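Long-range contacts in protoporphyrinogen oxidase (Exiguobacterium sibiricum, PDB 3LOV), which probably oxidises coproporphyrinogen III to coproporphyrin III with molecular oxygen, using bound FAD, in coproporphyrin-dependent heme b biosynthesis: residues L30-L35 against L246-I251; I55-D60 against Q400-R405; T307-T312 against R405-L410. All blocks are in the same frame, centred on the assembly; numbering follows the deposited sequence.

How the interactions relate
Along the chain, 30-35, 55-60, 246-251, 307-312 and 400-410 follow in that order, so interaction 1 closes before interaction 3 opens, while the segments of interaction 2 alternate with those of both others. Interaction 1 lies in the five-stranded parallel sheet of the nucleotide-binding fold, its centre about 30 Å from that of interaction 2 and about 29 Å from that of interaction 3. Interactions 2 and 3 have centres about 12 Å apart, share R405 on strand 400-411, and meet where T312 OG1 approaches R57 O. Segment 30-35 reaches FAD through L35, from the parallel sheet, whereas interactions 2 and 3 lie about its flavin ring.

Interaction 1: residues L30-L35 against L246-I251; sequences LNITLL and LERSEI
A parallel strand pair at the edge of the Rossmann-type sheet joins 30-35 to 246-251, the latter entering strand 250-252, an outermost strand of that sheet. The backbone carries the pairing. E250 bonds to the residues before and after T33, the parallel pattern, its N giving a bond to I32 O at 2.9 Å and its O taking a nearly straight one from L34 N at 2.8 Å, almost along the C=O axis. CA-H...O contacts from S249, T33 and I251 fill in between.

Ahead of the pairing, the extended side chain of R248 returns to the first strand. Its guanidinium grips L30 O side-on with NE and NH2, L30 O lying close to the plane of the guanidinium; R248 NH2 sits on a lone pair of L30 O at 2.9 Å, whereas NE, at 3.2 Å, lies above the carbonyl plane. An alanine here would remove both donors to L30 O and would probably loosen the start of the pairing.

Side-chain packing is modest. I32 CD1 lies over a face of the guanidinium, I32 CG2 packs against S249 OG, which is hydrogen-bonded to E24 of helix 14-26, and L34 CB makes an apolar contact with I251 CD1 at 4.3 Å.

Water completes the seam. One molecule accepts from I32 N and donates to R248 O; another joins the side-by-side T33 and E250, 2.6 Å from T33 OG1 and 3.1 Å from E250 OE1.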
loop_
_atom_site.group_PDB
_atom_site.type_symbol
_atom_site.label_atom_id
_atom_site.label_comp_id
_atom_site.label_asym_id
_atom_site.label_seq_id
_atom_site.Cartn_x
_atom_site.Cartn_y
_atom_site.Cartn_z
ATOM N N LEU A 30 -26.765 -7.281 -16.755
ATOM C CA LEU A 30 -26.094 -8.385 -16.062
ATOM C C LEU A 30 -26.365 -8.426 -14.556
ATOM O O LEU A 30 -26.229 -7.426 -13.840
ATOM C CB LEU A 30 -24.584 -8.286 -16.272
ATOM C CG LEU A 30 -23.754 -9.553 -16.064
ATOM C CD1 LEU A 30 -23.968 -10.470 -17.247
ATOM C CD2 LEU A 30 -22.272 -9.170 -15.889
ATOM N N ASN A 31 -26.695 -9.621 -14.084
ATOM C CA ASN A 31 -26.914 -9.907 -12.670
ATOM C C ASN A 31 -25.581 -9.950 -11.917
ATOM O O ASN A 31 -24.635 -10.564 -12.419
ATOM C CB ASN A 31 -27.618 -11.272 -12.546
ATOM C CG ASN A 31 -28.929 -11.332 -13.369
ATOM O OD1 ASN A 31 -29.978 -10.843 -12.905
ATOM N ND2 ASN A 31 -28.847 -11.867 -14.621
ATOM N N ILE A 32 -25.529 -9.352 -10.715
ATOM C CA ILE A 32 -24.241 -9.174 -9.977
ATOM C C ILE A 32 -24.415 -9.657 -8.566
ATOM O O ILE A 32 -25.305 -9.190 -7.863
ATOM C CB ILE A 32 -23.769 -7.704 -9.961
ATOM C CG1 ILE A 32 -23.535 -7.219 -11.401
ATOM C CG2 ILE A 32 -22.474 -7.568 -9.113
ATOM C CD1 ILE A 32 -23.628 -5.720 -11.609
ATOM N N THR A 33 -23.625 -10.660 -8.187
ATOM C CA THR A 33 -23.577 -11.130 -6.807
ATOM C C THR A 33 -22.150 -10.995 -6.292
ATOM O O THR A 33 -21.191 -11.256 -7.037
ATOM C CB THR A 33 -24.053 -12.586 -6.703
ATOM O OG1 THR A 33 -25.388 -12.686 -7.224
ATOM C CG2 THR A 33 -24.018 -13.091 -5.236
ATOM N N LEU A 34 -22.014 -10.544 -5.049
ATOM C CA LEU A 34 -20.698 -10.408 -4.410
ATOM C C LEU A 34 -20.650 -11.268 -3.162
ATOM O O LEU A 34 -21.457 -11.086 -2.230
ATOM C CB LEU A 34 -20.395 -8.961 -4.052
ATOM C CG LEU A 34 -18.969 -8.661 -3.569
ATOM C CD1 LEU A 34 -18.489 -7.274 -4.053
ATOM C CD2 LEU A 34 -18.829 -8.824 -2.052
ATOM N N LEU A 35 -19.690 -12.192 -3.161
ATOM C CA LEU A 35 -19.413 -13.085 -2.026
ATOM C C LEU A 35 -18.238 -12.573 -1.181
ATOM O O LEU A 35 -17.090 -12.439 -1.669
ATOM C CB LEU A 35 -19.090 -14.478 -2.556
ATOM C CG LEU A 35 -20.101 -15.161 -3.519
ATOM C CD1 LEU A 35 -19.614 -16.583 -3.993
ATOM C CD2 LEU A 35 -21.450 -15.251 -2.850
ATOM N N LEU A 246 -24.853 0.936 -4.517
ATOM C CA LEU A 246 -25.137 -0.218 -5.356
ATOM C C LEU A 246 -26.663 -0.382 -5.381
ATOM O O LEU A 246 -27.308 -0.347 -4.337
ATOM C CB LEU A 246 -24.449 -1.467 -4.806
ATOM C CG LEU A 246 -22.919 -1.385 -4.736
ATOM C CD1 LEU A 246 -22.374 -2.561 -3.896
ATOM C CD2 LEU A 246 -22.326 -1.345 -6.130
ATOM N N GLU A 247 -27.233 -0.537 -6.568
ATOM C CA GLU A 247 -28.697 -0.614 -6.683
ATOM C C GLU A 247 -29.265 -1.989 -6.970
ATOM O O GLU A 247 -30.451 -2.211 -6.758
ATOM C CB GLU A 247 -29.189 0.360 -7.750
ATOM C CG GLU A 247 -29.079 1.804 -7.302
ATOM C CD GLU A 247 -29.655 2.785 -8.315
ATOM O OE1 GLU A 247 -29.058 2.983 -9.418
ATOM O OE2 GLU A 247 -30.715 3.361 -7.982
ATOM N N ARG A 248 -28.462 -2.904 -7.482
ATOM C CA ARG A 248 -28.979 -4.225 -7.761
ATOM C C ARG A 248 -28.032 -5.383 -7.421
ATOM O O ARG A 248 -28.438 -6.537 -7.451
ATOM C CB ARG A 248 -29.434 -4.291 -9.217
ATOM C CG ARG A 248 -28.333 -4.360 -10.213
ATOM C CD ARG A 248 -28.907 -4.658 -11.599
ATOM N NE ARG A 248 -27.854 -4.992 -12.547
ATOM C CZ ARG A 248 -27.048 -4.110 -13.125
ATOM N NH1 ARG A 248 -27.187 -2.820 -12.891
ATOM N NH2 ARG A 248 -26.108 -4.527 -13.970
ATOM N N SER A 249 -26.794 -5.086 -7.064
ATOM C CA SER A 249 -25.841 -6.138 -6.677
ATOM C C SER A 249 -26.251 -6.795 -5.376
ATOM O O SER A 249 -26.570 -6.107 -4.430
ATOM C CB SER A 249 -24.469 -5.517 -6.482
ATOM O OG SER A 249 -23.982 -4.967 -7.682
ATOM N N GLU A 250 -26.260 -8.110 -5.334
ATOM C CA GLU A 250 -26.557 -8.827 -4.100
ATOM C C GLU A 250 -25.264 -9.098 -3.323
ATOM O O GLU A 250 -24.363 -9.738 -3.833
ATOM C CB GLU A 250 -27.235 -10.141 -4.409
ATOM C CG GLU A 250 -27.890 -10.770 -3.173
ATOM C CD GLU A 250 -28.066 -12.268 -3.294
ATOM O OE1 GLU A 250 -27.954 -12.800 -4.420
ATOM O OE2 GLU A 250 -28.320 -12.918 -2.258
ATOM N N ILE A 251 -25.177 -8.608 -2.080
ATOM C CA ILE A 251 -23.970 -8.766 -1.259
ATOM C C ILE A 251 -24.210 -9.912 -0.288
ATOM O O ILE A 251 -25.112 -9.808 0.541
ATOM C CB ILE A 251 -23.653 -7.518 -0.368
ATOM C CG1 ILE A 251 -23.573 -6.204 -1.169
ATOM C CG2 ILE A 251 -22.405 -7.774 0.466
ATOM C CD1 ILE A 251 -22.292 -5.858 -1.696
HETATM O O HOH W 1 -27.963 -8.233 -9.573
HETATM O O HOH W 2 -26.952 -14.706 -6.661
#

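Interaction 2: residues I55-D60 against Q400-R405; sequences IERGPD and QVIISR. With FAD (flavin-adenine dinucleotide), chain B.
R57 carries the contact, laying its side chain along one side of strand 400-411. CG stands anti to the carbonyl carbon and the chain is extended to NE, so the guanidinium ends above I402. I402 CG2 sits 3.4 Å from the plane, over its centre, and the two side chains cross at about a right angle. At the edge of the group, R57 NH1 donates to S404 OG at 3.2 Å with an angle of 152° at the hydrogen, the acceptor about 20° out of the guanidinium plane. The same hydroxyl oxygen lies 3.1 Å from R57 CG, so S404 meets both the aliphatic stem and the charged end of the arginine. I403 O is also near that edge, 3.3 Å from R57 NH1.

Beyond this, I55 CD1 touches I402 CD1 at 4.2 Å, an oblique crossing of two isoleucines that both point toward the opposing segment.

The outer shell fixes both backbones. R57 O accepts from T312 OG1, S404 pairs with T312 by backbone bonds, and I55 pairs with Y48, on which the side chains of R57 and I402 pack. After G58, whose O is held by R361, the chain reaches the flavin: P59 CA is 3.4 Å from FAD N5, and P59 CB lies 3.5 Å from FAD C4X. D60, an FAD-binding residue, has its OD2 bridged to K349.

The segment 55-60 thus joins the edge of the mixed sheet to the reactive centre of the isoalloxazine, where P59 offers N5 a hydrocarbon neighbour. The R57 guanidinium is expected to be charged, yet no acidic group from 400-405 meets it: neutral oxygen, through one N-H to S404 OG, and apolar packing on I402 take the place of a salt bridge.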
loop_
_atom_site.group_PDB
_atom_site.type_symbol
_atom_site.label_atom_id
_atom_site.label_comp_id
_atom_site.label_asym_id
_atom_site.label_seq_id
_atom_site.Cartn_x
_atom_site.Cartn_y
_atom_site.Cartn_z
ATOM N N ILE A 55 -9.674 7.137 13.479
ATOM C CA ILE A 55 -8.305 6.609 13.447
ATOM C C ILE A 55 -8.293 5.399 12.525
ATOM O O ILE A 55 -9.068 4.474 12.732
ATOM C CB ILE A 55 -7.857 6.228 14.863
ATOM C CG1 ILE A 55 -7.733 7.480 15.745
ATOM C CG2 ILE A 55 -6.513 5.493 14.851
ATOM C CD1 ILE A 55 -7.593 7.167 17.237
ATOM N N GLU A 56 -7.426 5.414 11.512
ATOM C CA GLU A 56 -7.390 4.322 10.518
ATOM C C GLU A 56 -6.669 3.088 11.060
ATOM O O GLU A 56 -5.639 3.208 11.700
ATOM C CB GLU A 56 -6.757 4.789 9.189
ATOM C CG GLU A 56 -7.498 5.970 8.530
ATOM C CD GLU A 56 -8.897 5.624 8.083
ATOM O OE1 GLU A 56 -9.248 4.427 8.088
ATOM O OE2 GLU A 56 -9.650 6.556 7.691
ATOM N N ARG A 57 -7.253 1.914 10.855
ATOM C CA ARG A 57 -6.651 0.671 11.284
ATOM C C ARG A 57 -5.776 0.074 10.217
ATOM O O ARG A 57 -4.844 -0.636 10.532
ATOM C CB ARG A 57 -7.697 -0.356 11.672
ATOM C CG ARG A 57 -8.378 -0.075 13.009
ATOM C CD ARG A 57 -9.260 -1.270 13.304
ATOM N NE ARG A 57 -10.054 -1.152 14.501
ATOM C CZ ARG A 57 -9.890 -1.854 15.607
ATOM N NH1 ARG A 57 -8.890 -2.714 15.736
ATOM N NH2 ARG A 57 -10.727 -1.666 16.612
ATOM N N GLY A 58 -6.107 0.329 8.956
ATOM C CA GLY A 58 -5.312 -0.117 7.803
ATOM C C GLY A 58 -4.714 1.044 7.020
ATOM O O GLY A 58 -4.032 1.881 7.579
ATOM N N PRO A 59 -4.943 1.095 5.711
ATOM C CA PRO A 59 -4.515 2.284 4.947
ATOM C C PRO A 59 -5.068 3.584 5.579
ATOM O O PRO A 59 -6.219 3.620 6.013
ATOM C CB PRO A 59 -5.180 2.105 3.579
ATOM C CG PRO A 59 -5.599 0.709 3.480
ATOM C CD PRO A 59 -5.712 0.149 4.902
ATOM N N ASP A 60 -4.268 4.634 5.672
ATOM C CA ASP A 60 -4.810 5.871 6.220
ATOM C C ASP A 60 -5.176 6.875 5.142
ATOM O O ASP A 60 -5.907 7.826 5.407
ATOM C CB ASP A 60 -3.903 6.458 7.326
ATOM C CG ASP A 60 -2.672 7.176 6.800
ATOM O OD1 ASP A 60 -2.288 6.959 5.639
ATOM O OD2 ASP A 60 -2.100 7.978 7.571
ATOM N N GLN A 400 -5.451 4.469 25.773
ATOM C CA GLN A 400 -6.122 3.398 25.042
ATOM C C GLN A 400 -5.190 2.921 23.936
ATOM O O GLN A 400 -4.430 3.733 23.399
ATOM C CB GLN A 400 -7.429 3.903 24.445
ATOM C CG GLN A 400 -8.337 2.766 23.969
ATOM C CD GLN A 400 -9.481 3.245 23.128
ATOM O OE1 GLN A 400 -9.732 4.443 23.013
ATOM N NE2 GLN A 400 -10.196 2.307 22.533
ATOM N N VAL A 401 -5.248 1.622 23.623
ATOM C CA VAL A 401 -4.460 1.040 22.555
ATOM C C VAL A 401 -5.384 0.306 21.582
ATOM O O VAL A 401 -6.276 -0.386 21.999
ATOM C CB VAL A 401 -3.330 0.144 23.127
ATOM C CG1 VAL A 401 -2.427 -0.366 22.039
ATOM C CG2 VAL A 401 -2.513 0.942 24.115
ATOM N N ILE A 402 -5.184 0.509 20.278
ATOM C CA ILE A 402 -5.985 -0.141 19.229
ATOM C C ILE A 402 -4.993 -0.894 18.354
ATOM O O ILE A 402 -4.098 -0.285 17.720
ATOM C CB ILE A 402 -6.792 0.904 18.370
ATOM C CG1 ILE A 402 -7.712 1.776 19.259
ATOM C CG2 ILE A 402 -7.614 0.188 17.208
ATOM C CD1 ILE A 402 -8.007 3.273 18.700
ATOM N N ILE A 403 -5.126 -2.223 18.351
ATOM C CA ILE A 403 -4.251 -3.128 17.620
ATOM C C ILE A 403 -4.995 -3.724 16.411
ATOM O O ILE A 403 -6.104 -4.200 16.547
ATOM C CB ILE A 403 -3.763 -4.290 18.536
ATOM C CG1 ILE A 403 -2.759 -3.785 19.584
ATOM C CG2 ILE A 403 -3.106 -5.377 17.728
ATOM C CD1 ILE A 403 -2.443 -4.844 20.668
ATOM N N SER A 404 -4.395 -3.662 15.237
ATOM C CA SER A 404 -4.977 -4.257 14.036
ATOM C C SER A 404 -3.906 -5.054 13.328
ATOM O O SER A 404 -2.727 -4.733 13.426
ATOM C CB SER A 404 -5.504 -3.175 13.113
ATOM O OG SER A 404 -6.356 -2.313 13.844
ATOM N N ARG A 405 -4.313 -6.120 12.654
ATOM C CA ARG A 405 -3.369 -7.078 12.062
ATOM C C ARG A 405 -3.791 -7.328 10.631
ATOM O O ARG A 405 -4.929 -7.702 10.383
ATOM C CB ARG A 405 -3.349 -8.419 12.829
ATOM C CG ARG A 405 -2.655 -8.368 14.202
ATOM C CD ARG A 405 -2.743 -9.710 14.936
ATOM N NE ARG A 405 -2.010 -9.704 16.200
ATOM C CZ ARG A 405 -2.489 -9.267 17.355
ATOM N NH1 ARG A 405 -3.726 -8.790 17.432
ATOM N NH2 ARG A 405 -1.728 -9.328 18.451
HETATM P PA FAD B . -8.451 -6.883 0.700
HETATM O O1A FAD B . -8.671 -5.563 1.358
HETATM O O2A FAD B . -7.480 -7.827 1.304
HETATM O O5B FAD B . -9.858 -7.615 0.571
HETATM C C5B FAD B . -9.980 -8.984 0.283
HETATM C C4B FAD B . -11.407 -9.409 0.650
HETATM O O4B FAD B . -11.671 -10.738 0.193
HETATM C C3B FAD B . -11.617 -9.354 2.150
HETATM O O3B FAD B . -12.832 -8.708 2.487
HETATM C C2B FAD B . -11.609 -10.829 2.501
HETATM O O2B FAD B . -12.395 -11.134 3.598
HETATM C C1B FAD B . -12.199 -11.471 1.263
HETATM N N9A FAD B . -11.886 -12.896 1.072
HETATM C C8A FAD B . -10.762 -13.636 1.366
HETATM N N7A FAD B . -10.950 -14.929 0.999
HETATM C C5A FAD B . -12.207 -15.025 0.468
HETATM C C6A FAD B . -12.946 -16.070 -0.089
HETATM N N6A FAD B . -12.429 -17.290 -0.216
HETATM N N1A FAD B . -14.231 -15.834 -0.549
HETATM C C2A FAD B . -14.768 -14.570 -0.500
HETATM N N3A FAD B . -14.025 -13.529 0.027
HETATM C C4A FAD B . -12.790 -13.761 0.515
HETATM N N1 FAD B . -2.805 1.582 0.236
HETATM C C2 FAD B . -2.874 2.939 0.078
HETATM O O2 FAD B . -3.255 3.430 -0.993
HETATM N N3 FAD B . -2.493 3.761 1.108
HETATM C C4 FAD B . -2.029 3.279 2.278
HETATM O O4 FAD B . -1.740 4.065 3.161
HETATM C C4X FAD B . -1.915 1.917 2.456
HETATM N N5 FAD B . -1.484 1.414 3.673
HETATM C C5X FAD B . -1.401 0.028 3.830
HETATM C C6 FAD B . -0.932 -0.505 5.035
HETATM C C7 FAD B . -0.841 -1.897 5.206
HETATM C C7M FAD B . -0.346 -2.462 6.505
HETATM C C8 FAD B . -1.255 -2.767 4.181
HETATM C C8M FAD B . -1.163 -4.277 4.316
HETATM C C9 FAD B . -1.738 -2.249 2.983
HETATM C C9A FAD B . -1.812 -0.851 2.788
HETATM N N10 FAD B . -2.295 -0.326 1.583
HETATM C C10 FAD B . -2.335 1.064 1.423
HETATM C "C1'" FAD B . -2.730 -1.184 0.418
HETATM C "C2'" FAD B . -4.268 -1.354 0.477
HETATM O "O2'" FAD B . -4.590 -2.026 1.638
HETATM C "C3'" FAD B . -4.837 -2.137 -0.714
HETATM O "O3'" FAD B . -4.777 -1.250 -1.823
HETATM C "C4'" FAD B . -6.312 -2.594 -0.580
HETATM O "O4'" FAD B . -6.803 -2.736 0.740
HETATM C "C5'" FAD B . -6.533 -3.949 -1.223
HETATM O "O5'" FAD B . -7.907 -4.243 -1.207
HETATM P P FAD B . -8.410 -5.580 -1.880
HETATM O O1P FAD B . -7.658 -5.908 -3.143
HETATM O O2P FAD B . -9.914 -5.666 -1.981
HETATM O O3P FAD B . -7.954 -6.738 -0.819
#

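Interaction 3: residues T307-T312 against R405-L410. With FAD (flavin-adenine dinucleotide), chain B.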
loop_
_atom_site.group_PDB
_atom_site.type_symbol
_atom_site.label_atom_id
_atom_site.label_comp_id
_atom_site.label_asym_id
_atom_site.label_seq_id
_atom_site.Cartn_x
_atom_site.Cartn_y
_atom_site.Cartn_z
ATOM N N THR A 307 4.689 -12.500 0.550
ATOM C CA THR A 307 4.115 -11.439 1.331
ATOM C C THR A 307 4.742 -11.407 2.716
ATOM O O THR A 307 5.475 -12.335 3.111
ATOM C CB THR A 307 2.585 -11.649 1.509
ATOM O OG1 THR A 307 2.363 -12.891 2.169
ATOM C CG2 THR A 307 1.808 -11.584 0.150
ATOM N N HIS A 308 4.442 -10.338 3.449
ATOM C CA HIS A 308 4.666 -10.288 4.900
ATOM C C HIS A 308 3.435 -9.691 5.584
ATOM O O HIS A 308 2.587 -9.052 4.927
ATOM C CB HIS A 308 5.959 -9.503 5.218
ATOM C CG HIS A 308 5.847 -8.030 5.003
ATOM N ND1 HIS A 308 6.085 -7.430 3.783
ATOM C CD2 HIS A 308 5.515 -7.029 5.856
ATOM C CE1 HIS A 308 5.898 -6.128 3.891
ATOM N NE2 HIS A 308 5.555 -5.855 5.138
ATOM N N SER A 309 3.333 -9.902 6.897
ATOM C CA SER A 309 2.242 -9.374 7.717
ATOM C C SER A 309 2.653 -8.127 8.460
ATOM O O SER A 309 3.797 -7.977 8.839
ATOM C CB SER A 309 1.774 -10.411 8.758
ATOM O OG SER A 309 1.299 -11.562 8.092
ATOM N N THR A 310 1.675 -7.266 8.703
ATOM C CA THR A 310 1.873 -6.008 9.384
ATOM C C THR A 310 0.837 -5.893 10.499
ATOM O O THR A 310 -0.315 -6.289 10.311
ATOM C CB THR A 310 1.689 -4.784 8.412
ATOM O OG1 THR A 310 2.536 -4.927 7.258
ATOM C CG2 THR A 310 2.011 -3.443 9.129
ATOM N N ALA A 311 1.256 -5.390 11.657
ATOM C CA ALA A 311 0.322 -4.873 12.674
ATOM C C ALA A 311 0.438 -3.341 12.789
ATOM O O ALA A 311 1.542 -2.771 12.702
ATOM C CB ALA A 311 0.584 -5.496 14.024
ATOM N N THR A 312 -0.698 -2.674 12.979
ATOM C CA THR A 312 -0.683 -1.288 13.402
ATOM C C THR A 312 -1.098 -1.250 14.873
ATOM O O THR A 312 -2.032 -1.946 15.302
ATOM C CB THR A 312 -1.574 -0.381 12.522
ATOM O OG1 THR A 312 -2.939 -0.789 12.633
ATOM C CG2 THR A 312 -1.121 -0.431 11.038
ATOM N N ARG A 405 -4.313 -6.120 12.654
ATOM C CA ARG A 405 -3.369 -7.078 12.062
ATOM C C ARG A 405 -3.791 -7.328 10.631
ATOM O O ARG A 405 -4.929 -7.702 10.383
ATOM C CB ARG A 405 -3.349 -8.419 12.829
ATOM C CG ARG A 405 -2.655 -8.368 14.202
ATOM C CD ARG A 405 -2.743 -9.710 14.936
ATOM N NE ARG A 405 -2.010 -9.704 16.200
ATOM C CZ ARG A 405 -2.489 -9.267 17.355
ATOM N NH1 ARG A 405 -3.726 -8.790 17.432
ATOM N NH2 ARG A 405 -1.728 -9.328 18.451
ATOM N N LEU A 406 -2.866 -7.115 9.707
ATOM C CA LEU A 406 -3.103 -7.292 8.290
ATOM C C LEU A 406 -2.232 -8.446 7.817
ATOM O O LEU A 406 -1.060 -8.239 7.412
ATOM C CB LEU A 406 -2.798 -5.994 7.575
ATOM C CG LEU A 406 -3.669 -4.835 8.107
ATOM C CD1 LEU A 406 -2.947 -3.952 9.189
ATOM C CD2 LEU A 406 -4.095 -4.014 6.954
HETATM N N MSE A 407 -2.786 -9.662 7.955
HETATM C CA MSE A 407 -2.064 -10.893 7.637
HETATM C C MSE A 407 -1.769 -11.000 6.117
HETATM O O MSE A 407 -2.658 -10.770 5.292
HETATM C CB MSE A 407 -2.848 -12.148 8.086
HETATM C CG MSE A 407 -3.103 -12.296 9.600
HETATM SE SE MSE A 407 -1.641 -11.748 10.758
HETATM C CE MSE A 407 -0.253 -13.028 10.330
ATOM N N ASP A 408 -0.524 -11.369 5.766
ATOM C CA ASP A 408 -0.112 -11.557 4.363
ATOM C C ASP A 408 -0.580 -10.418 3.459
ATOM O O ASP A 408 -1.021 -10.663 2.335
ATOM C CB ASP A 408 -0.645 -12.885 3.797
ATOM C CG ASP A 408 -0.482 -14.044 4.783
ATOM O OD1 ASP A 408 0.534 -14.077 5.534
ATOM O OD2 ASP A 408 -1.394 -14.891 4.855
ATOM N N GLY A 409 -0.440 -9.192 3.944
ATOM C CA GLY A 409 -1.089 -8.019 3.330
ATOM C C GLY A 409 -0.291 -7.363 2.219
ATOM O O GLY A 409 -0.867 -6.741 1.327
ATOM N N LEU A 410 1.033 -7.473 2.280
ATOM C CA LEU A 410 1.874 -6.788 1.338
ATOM C C LEU A 410 2.660 -7.728 0.441
ATOM O O LEU A 410 3.575 -8.389 0.881
ATOM C CB LEU A 410 2.787 -5.797 2.072
ATOM C CG LEU A 410 2.028 -4.608 2.698
ATOM C CD1 LEU A 410 2.886 -3.836 3.725
ATOM C CD2 LEU A 410 1.421 -3.680 1.624
HETATM P PA FAD B . -8.451 -6.883 0.700
HETATM O O1A FAD B . -8.671 -5.563 1.358
HETATM O O2A FAD B . -7.480 -7.827 1.304
HETATM O O5B FAD B . -9.858 -7.615 0.571
HETATM C C5B FAD B . -9.980 -8.984 0.283
HETATM C C4B FAD B . -11.407 -9.409 0.650
HETATM O O4B FAD B . -11.671 -10.738 0.193
HETATM C C3B FAD B . -11.617 -9.354 2.150
HETATM O O3B FAD B . -12.832 -8.708 2.487
HETATM C C2B FAD B . -11.609 -10.829 2.501
HETATM O O2B FAD B . -12.395 -11.134 3.598
HETATM C C1B FAD B . -12.199 -11.471 1.263
HETATM N N9A FAD B . -11.886 -12.896 1.072
HETATM C C8A FAD B . -10.762 -13.636 1.366
HETATM N N7A FAD B . -10.950 -14.929 0.999
HETATM C C5A FAD B . -12.207 -15.025 0.468
HETATM C C6A FAD B . -12.946 -16.070 -0.089
HETATM N N6A FAD B . -12.429 -17.290 -0.216
HETATM N N1A FAD B . -14.231 -15.834 -0.549
HETATM C C2A FAD B . -14.768 -14.570 -0.500
HETATM N N3A FAD B . -14.025 -13.529 0.027
HETATM C C4A FAD B . -12.790 -13.761 0.515
HETATM N N1 FAD B . -2.805 1.582 0.236
HETATM C C2 FAD B . -2.874 2.939 0.078
HETATM O O2 FAD B . -3.255 3.430 -0.993
HETATM N N3 FAD B . -2.493 3.761 1.108
HETATM C C4 FAD B . -2.029 3.279 2.278
HETATM O O4 FAD B . -1.740 4.065 3.161
HETATM C C4X FAD B . -1.915 1.917 2.456
HETATM N N5 FAD B . -1.484 1.414 3.673
HETATM C C5X FAD B . -1.401 0.028 3.830
HETATM C C6 FAD B . -0.932 -0.505 5.035
HETATM C C7 FAD B . -0.841 -1.897 5.206
HETATM C C7M FAD B . -0.346 -2.462 6.505
HETATM C C8 FAD B . -1.255 -2.767 4.181
HETATM C C8M FAD B . -1.163 -4.277 4.316
HETATM C C9 FAD B . -1.738 -2.249 2.983
HETATM C C9A FAD B . -1.812 -0.851 2.788
HETATM N N10 FAD B . -2.295 -0.326 1.583
HETATM C C10 FAD B . -2.335 1.064 1.423
HETATM C "C1'" FAD B . -2.730 -1.184 0.418
HETATM C "C2'" FAD B . -4.268 -1.354 0.477
HETATM O "O2'" FAD B . -4.590 -2.026 1.638
HETATM C "C3'" FAD B . -4.837 -2.137 -0.714
HETATM O "O3'" FAD B . -4.777 -1.250 -1.823
HETATM C "C4'" FAD B . -6.312 -2.594 -0.580
HETATM O "O4'" FAD B . -6.803 -2.736 0.740
HETATM C "C5'" FAD B . -6.533 -3.949 -1.223
HETATM O "O5'" FAD B . -7.907 -4.243 -1.207
HETATM P P FAD B . -8.410 -5.580 -1.880
HETATM O O1P FAD B . -7.658 -5.908 -3.143
HETATM O O2P FAD B . -9.914 -5.666 -1.981
HETATM O O3P FAD B . -7.954 -6.738 -0.819
HETATM O O HOH W 3 2.772 -13.224 4.659
HETATM O O HOH W 4 6.347 -8.299 1.273
HETATM O O HOH W 5 1.079 -6.749 5.346
#
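T307 lies beside a classic beta bulge, beyond which the strands pair regularly. T307 CA lies 3.1 Å from L410 O in a CA-H...O contact, while OG1 packs on D408 CB and shares a water with D408 OD1. H308 O faces both G409 N and L410 N through weak bonds, which makes the bulge. The imidazole lies alongside L410, H308 CE1 3.6 Å from L410 CB, and a water links ND1 to L410 O. S309 OG takes a straight bond from D408 N at 3.0 Å, bracing the corner at 407-408, and touches CE of selenomethionine M407. T310 pairs with L406: L406 N gives a 2.7 Å bond nearly along the C=O axis of T310, whereas T310 N approaches L406 O from above the carbonyl plane at 3.2 Å. T310 CB lies 3.6 Å from FAD C7M, and L410 CG is as close to C8M; L406 CD2 also borders C8M. A311 CB rests on R405 CG, and T312 CG2 reaches L406 CD1. Strand 400-411 forms one edge of the mixed sheet; strand 357-364 flanks 307-318 on its other side, and L380 of helix 377-392 covers the A311 and R405 face.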